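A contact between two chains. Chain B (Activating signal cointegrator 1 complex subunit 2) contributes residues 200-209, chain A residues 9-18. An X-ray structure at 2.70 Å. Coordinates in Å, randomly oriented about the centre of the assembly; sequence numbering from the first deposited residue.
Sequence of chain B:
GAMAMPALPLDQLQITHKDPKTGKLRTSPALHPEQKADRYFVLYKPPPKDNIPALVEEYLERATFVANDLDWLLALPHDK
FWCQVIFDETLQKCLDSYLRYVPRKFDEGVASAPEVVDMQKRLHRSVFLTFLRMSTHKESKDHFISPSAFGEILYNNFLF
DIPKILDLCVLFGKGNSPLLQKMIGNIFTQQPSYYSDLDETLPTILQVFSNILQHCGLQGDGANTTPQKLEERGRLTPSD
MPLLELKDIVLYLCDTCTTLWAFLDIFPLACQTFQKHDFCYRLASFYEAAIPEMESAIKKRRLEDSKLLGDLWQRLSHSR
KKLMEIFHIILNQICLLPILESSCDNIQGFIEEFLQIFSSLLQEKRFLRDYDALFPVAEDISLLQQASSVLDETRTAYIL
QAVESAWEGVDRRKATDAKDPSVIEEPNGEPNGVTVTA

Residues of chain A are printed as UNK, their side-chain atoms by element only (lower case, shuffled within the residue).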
# COMPACT_ATOMS: atom_id res chain seq x y z
N GLU B 200 -12.30 12.33 14.81
CA GLU B 200 -11.22 12.79 15.68
C GLU B 200 -9.97 13.13 14.88
O GLU B 200 -9.16 13.94 15.34
CB GLU B 200 -10.91 11.72 16.73
CG GLU B 200 -12.13 11.21 17.49
CD GLU B 200 -11.79 10.03 18.38
OE1 GLU B 200 -10.62 9.92 18.79
OE2 GLU B 200 -12.70 9.22 18.67
N THR B 201 -9.82 12.54 13.70
CA THR B 201 -8.63 12.80 12.89
C THR B 201 -8.74 14.10 12.11
O THR B 201 -7.72 14.70 11.77
CB THR B 201 -8.41 11.62 11.94
OG1 THR B 201 -8.34 10.42 12.72
CG2 THR B 201 -7.13 11.79 11.14
N LEU B 202 -9.96 14.57 11.86
CA LEU B 202 -10.12 15.77 11.03
C LEU B 202 -9.42 17.00 11.60
O LEU B 202 -8.78 17.72 10.81
CB LEU B 202 -11.61 16.05 10.80
CG LEU B 202 -12.15 15.28 9.60
CD1 LEU B 202 -13.64 15.37 9.56
CD2 LEU B 202 -11.57 15.82 8.32
N PRO B 203 -9.48 17.30 12.90
CA PRO B 203 -8.71 18.45 13.40
C PRO B 203 -7.23 18.38 13.06
O PRO B 203 -6.63 19.42 12.73
CB PRO B 203 -8.96 18.41 14.91
CG PRO B 203 -10.28 17.76 15.05
CD PRO B 203 -10.38 16.76 13.94
N THR B 204 -6.62 17.19 13.12
CA THR B 204 -5.21 17.08 12.74
C THR B 204 -5.04 17.36 11.26
O THR B 204 -4.13 18.11 10.85
CB THR B 204 -4.67 15.70 13.10
OG1 THR B 204 -5.03 14.77 12.07
CG2 THR B 204 -5.23 15.23 14.43
N ILE B 205 -5.92 16.79 10.43
CA ILE B 205 -5.85 17.00 8.98
C ILE B 205 -5.84 18.48 8.65
O ILE B 205 -4.92 18.99 7.99
CB ILE B 205 -7.02 16.29 8.28
CG1 ILE B 205 -6.94 14.78 8.48
CG2 ILE B 205 -7.04 16.66 6.81
CD1 ILE B 205 -7.98 13.99 7.70
N LEU B 206 -6.86 19.20 9.12
CA LEU B 206 -6.92 20.64 8.91
C LEU B 206 -5.67 21.32 9.44
O LEU B 206 -5.15 22.25 8.81
CB LEU B 206 -8.16 21.23 9.59
CG LEU B 206 -9.50 20.85 8.98
CD1 LEU B 206 -10.64 21.20 9.93
CD2 LEU B 206 -9.69 21.53 7.63
N GLN B 207 -5.18 20.86 10.60
CA GLN B 207 -3.96 21.43 11.16
C GLN B 207 -2.83 21.40 10.15
O GLN B 207 -2.12 22.39 9.96
CB GLN B 207 -3.57 20.68 12.43
CG GLN B 207 -2.41 21.29 13.16
CD GLN B 207 -2.63 22.76 13.45
OE1 GLN B 207 -3.68 23.14 13.96
NE2 GLN B 207 -1.64 23.58 13.14
N VAL B 208 -2.70 20.27 9.44
CA VAL B 208 -1.74 20.16 8.35
C VAL B 208 -1.78 21.42 7.49
O VAL B 208 -0.78 22.14 7.37
CB VAL B 208 -2.02 18.90 7.52
CG1 VAL B 208 -1.05 18.81 6.35
CG2 VAL B 208 -1.94 17.66 8.40
N PHE B 209 -2.96 21.75 6.96
CA PHE B 209 -3.09 22.90 6.07
C PHE B 209 -2.57 24.18 6.72
O PHE B 209 -1.72 24.87 6.15
CB PHE B 209 -4.54 23.05 5.61
CG PHE B 209 -4.94 22.03 4.58
CD1 PHE B 209 -4.62 22.21 3.24
CD2 PHE B 209 -5.59 20.87 4.95
CE1 PHE B 209 -4.96 21.26 2.29
CE2 PHE B 209 -5.93 19.92 4.00
CZ PHE B 209 -5.62 20.12 2.67
N UNK A 9 4.43 13.00 4.32
CA UNK A 9 3.18 12.35 3.94
C UNK A 9 2.10 12.61 4.98
O UNK A 9 2.36 12.60 6.19
c UNK A 9 3.38 10.84 3.74
n UNK A 9 4.88 8.96 0.81
n UNK A 9 6.53 7.59 1.64
c UNK A 9 4.20 9.12 2.09
n UNK A 9 6.52 8.15 -0.58
c UNK A 9 5.97 8.23 0.63
c UNK A 9 4.42 10.50 2.68
N UNK A 10 0.88 12.82 4.49
CA UNK A 10 -0.25 13.12 5.36
C UNK A 10 -0.47 12.01 6.38
O UNK A 10 -0.66 12.27 7.56
c UNK A 10 -3.97 13.35 4.33
c UNK A 10 -1.50 13.34 4.52
c UNK A 10 -2.82 13.34 5.30
c UNK A 10 -2.89 14.53 6.24
N UNK A 11 -0.47 10.76 5.92
CA UNK A 11 -0.66 9.65 6.85
C UNK A 11 0.53 9.51 7.79
O UNK A 11 0.39 8.97 8.89
c UNK A 11 -2.19 8.44 5.31
c UNK A 11 -0.89 8.35 6.08
o UNK A 11 0.20 8.14 5.16
N UNK A 12 1.70 10.00 7.38
CA UNK A 12 2.82 10.06 8.30
C UNK A 12 2.55 11.03 9.43
O UNK A 12 2.75 10.70 10.61
N UNK A 13 2.07 12.22 9.10
CA UNK A 13 1.69 13.18 10.13
C UNK A 13 0.57 12.63 11.00
O UNK A 13 0.58 12.80 12.22
c UNK A 13 1.27 14.51 9.49
N UNK A 14 -0.40 11.95 10.39
CA UNK A 14 -1.52 11.39 11.14
C UNK A 14 -1.03 10.35 12.13
O UNK A 14 -1.50 10.31 13.27
c UNK A 14 -3.31 13.04 9.42
c UNK A 14 -3.74 11.64 9.78
c UNK A 14 -2.54 10.78 10.18
c UNK A 14 -4.50 11.01 8.62
N UNK A 15 -0.10 9.50 11.71
CA UNK A 15 0.43 8.48 12.61
C UNK A 15 1.25 9.11 13.73
O UNK A 15 1.17 8.69 14.88
c UNK A 15 1.27 7.48 11.82
n UNK A 15 0.28 3.59 8.75
c UNK A 15 1.45 5.23 10.74
n UNK A 15 1.32 5.57 9.33
n UNK A 15 0.69 5.18 7.15
c UNK A 15 0.76 4.78 8.41
c UNK A 15 0.59 6.14 11.61
N UNK A 16 2.05 10.13 13.40
CA UNK A 16 2.88 10.77 14.41
C UNK A 16 2.04 11.41 15.50
O UNK A 16 2.40 11.36 16.68
o UNK A 16 4.81 11.20 12.99
c UNK A 16 3.79 11.82 13.76
N UNK A 17 0.89 12.00 15.13
CA UNK A 17 0.11 12.76 16.09
C UNK A 17 -0.43 11.87 17.21
O UNK A 17 -0.36 12.24 18.39
c UNK A 17 -3.22 13.34 16.60
c UNK A 17 -3.97 15.08 18.06
c UNK A 17 -2.82 15.80 17.79
c UNK A 17 -2.06 14.05 16.32
c UNK A 17 -1.03 13.49 15.39
c UNK A 17 -1.87 15.29 16.93
c UNK A 17 -4.17 13.85 17.46
N UNK A 18 -0.99 10.70 16.85
CA UNK A 18 -1.56 9.82 17.86
C UNK A 18 -0.67 8.62 18.19
O UNK A 18 -1.01 7.85 19.09
o UNK A 18 -2.90 8.03 16.81
c UNK A 18 -2.95 9.32 17.40

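Position 9 carries three carbons, a nitrogen, then a carbon bearing two more nitrogens: a guanidinium on a long arm, A:Arg9. It sits at the N-cap, right before the helix, and its side chain runs out of reach of the chain B stretch, hydrogen-bonded elsewhere in the structure.

Position 10 has four carbons forked at the second. It points toward the chain B stretch, where a branch carbon packs on B:Val208 CG2. This is A:Leu10; its CD1 lies 3.9 Å from B:Val208 CG2, an apolar contact between two buried side chains.

Position 11 shows one carbon bearing an oxygen and a second carbon, the threonine pattern. A:Thr11 is out of reach of the chain B stretch, its hydroxyl satisfied elsewhere in the structure.

Position 12 has no side-chain atoms and is A:Gly12. Nothing of the chain B stretch lies near where a CB would stand; such an atom would instead crowd the backbone O of A:Arg9 at 3.1 Å.

Position 13 has a single carbon. This CB points toward the chain B stretch but stays 4.6 Å from B:Val208 CG2, giving up only a little surface: A:Ala13.

Position 14 again has four carbons forked at the second. CA-to-CB leaves sideways, yet the end of the side chain comes nearer and touches B:Thr201, B:Thr204 and B:Ile205, three residues spread over a helical turn. This is A:Leu14. Its CG is 3.7 Å from B:Thr201 CG2, while its CD1 is 3.6 Å from B:Thr204 OG1 and 4.1 Å from B:Ile205 CG1.

Position 15 repeats the three carbons, nitrogen and two-nitrogen carbon of an arginine; A:Arg15 is out of reach and hydrogen-bonded elsewhere in the structure.

Position 16, one carbon and one oxygen, is A:Ser16. Its OG donates to A:Gly12 O at 3.2 Å, keeping the hydroxyl on its own helix.

Position 17 has one carbon and a six-carbon ring. B:Thr204 CG2 lies over one ring face, 3.6 Å from the centroid and 18° off the normal, a CH-pi contact. The residue is A:Phe17.

Position 18, one carbon and one oxygen, is A:Ser18, poorly ordered; its CB is 7.0 Å from B:Thr204 CG2.

The rule here is spacing: A:Leu10, A:Leu14 and A:Phe17 line one side of a helix and meet B:Thr201, B:Thr204, B:Ile205 and B:Val208, the axes 10.2 Å apart at 124°. No hydrogen bond crosses. B:Thr204 donates its OG1 to B:Thr201 O at 2.7 Å, settling its polar atom within its own helix while its methyl packs on the phenylalanine. Shape and apolar packing carry this contact.

Chain A (9-18) RLTGALRSFS
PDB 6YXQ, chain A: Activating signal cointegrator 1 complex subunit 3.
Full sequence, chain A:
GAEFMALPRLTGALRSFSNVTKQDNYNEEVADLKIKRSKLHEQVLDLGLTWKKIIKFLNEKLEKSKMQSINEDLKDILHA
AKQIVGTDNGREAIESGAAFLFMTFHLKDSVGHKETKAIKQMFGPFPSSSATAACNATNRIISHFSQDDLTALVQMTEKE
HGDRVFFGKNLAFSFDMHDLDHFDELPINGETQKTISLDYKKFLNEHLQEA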